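PDB 5GTT: binary enterotoxin of Clostridium perfringens component a from Clostridium perfringens, which probably acts as the enzymatic component of a binary toxin, binding NAD and transferring its ADP-ribose moiety to a target protein in the host cell. Local coordinates for residues G332-V337 with G390-I395. Sequence-based numbering, arbitrary orientation.
Sequences GKTIPV and GYSYKI
Ile335 lies over a face of the Tyr393 ring, its CB 3.9 Å from the ring centroid in a CH-pi contact. The ring reaches it because chi1 of 60° sets CG between the backbone N and the carbonyl carbon, bringing the ring alongside Ile335 on the same face of the sheet. Val337 adds CG2, 3.7 Å from Tyr393 CE2, while Ile335 CG1 also meets CD1 of Ile395 at 3.9 Å. Beta-branched Ile335 and Val337 suit an extended backbone and offer aliphatic groups to the ring. An antiparallel backbone ladder sets these side chains: Ile335 and Tyr393 exchange both backbone bonds, and Ile335 N to Tyr393 O, 2.8 Å, is almost straight at 178°. Pro336, having no N-H to give, fits the non-hydrogen-bonded position opposite Ser392, whose OG rests 3.4 Å from Pro336 CA. At one end Gly390 and Tyr391 both face Val337 in a G1 beta bulge; Gly390 takes the positive phi (100°) usual for its first residue, which glycine adopts easily. Tyr391 OH is hydrogen-bonded to Asn369 N, and Lys394 NZ forms a salt bridge with Asp396. The Val337 side chain comes within about 4 Å of that of Thr339, an NAD-binding residue, so the ladder borders the nucleotide site. Strand 334-336 is an outermost strand of the five-stranded sheet, with strand 411-420 beyond 392-403 and Trp330 of helix 320-330 packing on Ile335 and Ile395.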
loop_
_atom_site.group_PDB
_atom_site.type_symbol
_atom_site.label_atom_id
_atom_site.label_comp_id
_atom_site.label_asym_id
_atom_site.label_seq_id
_atom_site.Cartn_x
_atom_site.Cartn_y
_atom_site.Cartn_z
ATOM N N GLY A 332 -14.564 2.470 0.562
ATOM C CA GLY A 332 -15.200 2.017 -0.666
ATOM C C GLY A 332 -15.816 3.099 -1.533
ATOM O O GLY A 332 -16.480 2.800 -2.531
ATOM N N LYS A 333 -15.596 4.360 -1.180
ATOM C CA LYS A 333 -16.238 5.444 -1.915
ATOM C C LYS A 333 -15.376 5.906 -3.074
ATOM O O LYS A 333 -14.144 5.764 -3.054
ATOM C CB LYS A 333 -16.549 6.632 -0.999
ATOM C CG LYS A 333 -17.602 6.357 0.069
ATOM C CD LYS A 333 -18.871 5.778 -0.528
ATOM C CE LYS A 333 -19.992 5.747 0.488
ATOM N NZ LYS A 333 -19.669 4.834 1.609
ATOM N N THR A 334 -16.042 6.437 -4.096
ATOM C CA THR A 334 -15.359 7.060 -5.214
ATOM C C THR A 334 -15.313 8.571 -5.035
ATOM O O THR A 334 -16.338 9.225 -4.861
ATOM C CB THR A 334 -16.034 6.720 -6.555
ATOM O OG1 THR A 334 -15.970 5.305 -6.768
ATOM C CG2 THR A 334 -15.322 7.436 -7.707
ATOM N N ILE A 335 -14.101 9.106 -5.084
ATOM C CA ILE A 335 -13.814 10.522 -4.901
ATOM C C ILE A 335 -13.493 11.180 -6.230
ATOM O O ILE A 335 -12.482 10.861 -6.843
ATOM C CB ILE A 335 -12.610 10.741 -3.974
ATOM C CG1 ILE A 335 -12.713 9.864 -2.715
ATOM C CG2 ILE A 335 -12.459 12.227 -3.639
ATOM C CD1 ILE A 335 -13.946 10.120 -1.888
ATOM N N PRO A 336 -14.337 12.115 -6.672
ATOM C CA PRO A 336 -14.024 12.834 -7.906
ATOM C C PRO A 336 -13.031 13.959 -7.627
ATOM O O PRO A 336 -13.160 14.610 -6.598
ATOM C CB PRO A 336 -15.388 13.369 -8.350
ATOM C CG PRO A 336 -16.153 13.547 -7.070
ATOM C CD PRO A 336 -15.603 12.563 -6.062
ATOM N N VAL A 337 -12.048 14.160 -8.503
ATOM C CA VAL A 337 -11.016 15.163 -8.280
ATOM C C VAL A 337 -10.954 16.180 -9.433
ATOM O O VAL A 337 -10.489 15.867 -10.525
ATOM C CB VAL A 337 -9.634 14.504 -8.104
ATOM C CG1 VAL A 337 -8.591 15.543 -7.706
ATOM C CG2 VAL A 337 -9.702 13.394 -7.056
ATOM N N GLY A 390 -9.368 16.037 -13.282
ATOM C CA GLY A 390 -10.562 15.371 -13.780
ATOM C C GLY A 390 -10.669 13.890 -13.491
ATOM O O GLY A 390 -11.664 13.254 -13.847
ATOM N N TYR A 391 -9.660 13.319 -12.845
ATOM C CA TYR A 391 -9.752 11.907 -12.502
ATOM C C TYR A 391 -10.614 11.692 -11.266
ATOM O O TYR A 391 -11.130 12.642 -10.676
ATOM C CB TYR A 391 -8.364 11.301 -12.281
ATOM C CG TYR A 391 -7.627 10.954 -13.560
ATOM C CD1 TYR A 391 -8.021 9.871 -14.349
ATOM C CD2 TYR A 391 -6.537 11.714 -13.979
ATOM C CE1 TYR A 391 -7.335 9.555 -15.513
ATOM C CE2 TYR A 391 -5.848 11.402 -15.120
ATOM C CZ TYR A 391 -6.247 10.330 -15.899
ATOM O OH TYR A 391 -5.546 10.038 -17.061
ATOM N N SER A 392 -10.782 10.423 -10.905
ATOM C CA SER A 392 -11.423 10.029 -9.660
ATOM C C SER A 392 -10.588 8.936 -9.024
ATOM O O SER A 392 -9.730 8.358 -9.678
ATOM C CB SER A 392 -12.853 9.537 -9.898
ATOM O OG SER A 392 -13.675 10.590 -10.374
ATOM N N TYR A 393 -10.821 8.643 -7.751
ATOM C CA TYR A 393 -10.182 7.465 -7.170
ATOM C C TYR A 393 -11.124 6.799 -6.215
ATOM O O TYR A 393 -11.934 7.448 -5.592
ATOM C CB TYR A 393 -8.853 7.799 -6.471
ATOM C CG TYR A 393 -8.899 8.780 -5.308
ATOM C CD1 TYR A 393 -9.206 8.344 -4.016
ATOM C CD2 TYR A 393 -8.583 10.119 -5.487
ATOM C CE1 TYR A 393 -9.228 9.219 -2.946
ATOM C CE2 TYR A 393 -8.593 11.018 -4.413
ATOM C CZ TYR A 393 -8.921 10.553 -3.145
ATOM O OH TYR A 393 -8.949 11.407 -2.070
ATOM N N LYS A 394 -11.040 5.482 -6.131
ATOM C CA LYS A 394 -11.874 4.755 -5.205
ATOM C C LYS A 394 -11.036 4.424 -3.989
ATOM O O LYS A 394 -9.844 4.154 -4.100
ATOM C CB LYS A 394 -12.438 3.495 -5.852
ATOM C CG LYS A 394 -11.387 2.522 -6.337
ATOM C CD LYS A 394 -12.062 1.295 -6.945
ATOM C CE LYS A 394 -11.053 0.327 -7.541
ATOM N NZ LYS A 394 -10.576 -0.649 -6.516
ATOM N N ILE A 395 -11.654 4.460 -2.820
ATOM C CA ILE A 395 -10.918 4.146 -1.608
ATOM C C ILE A 395 -11.001 2.644 -1.322
ATOM O O ILE A 395 -12.084 2.089 -1.126
ATOM C CB ILE A 395 -11.442 4.975 -0.445
ATOM C CG1 ILE A 395 -11.219 6.465 -0.739
ATOM C CG2 ILE A 395 -10.771 4.570 0.871
ATOM C CD1 ILE A 395 -11.940 7.392 0.236
#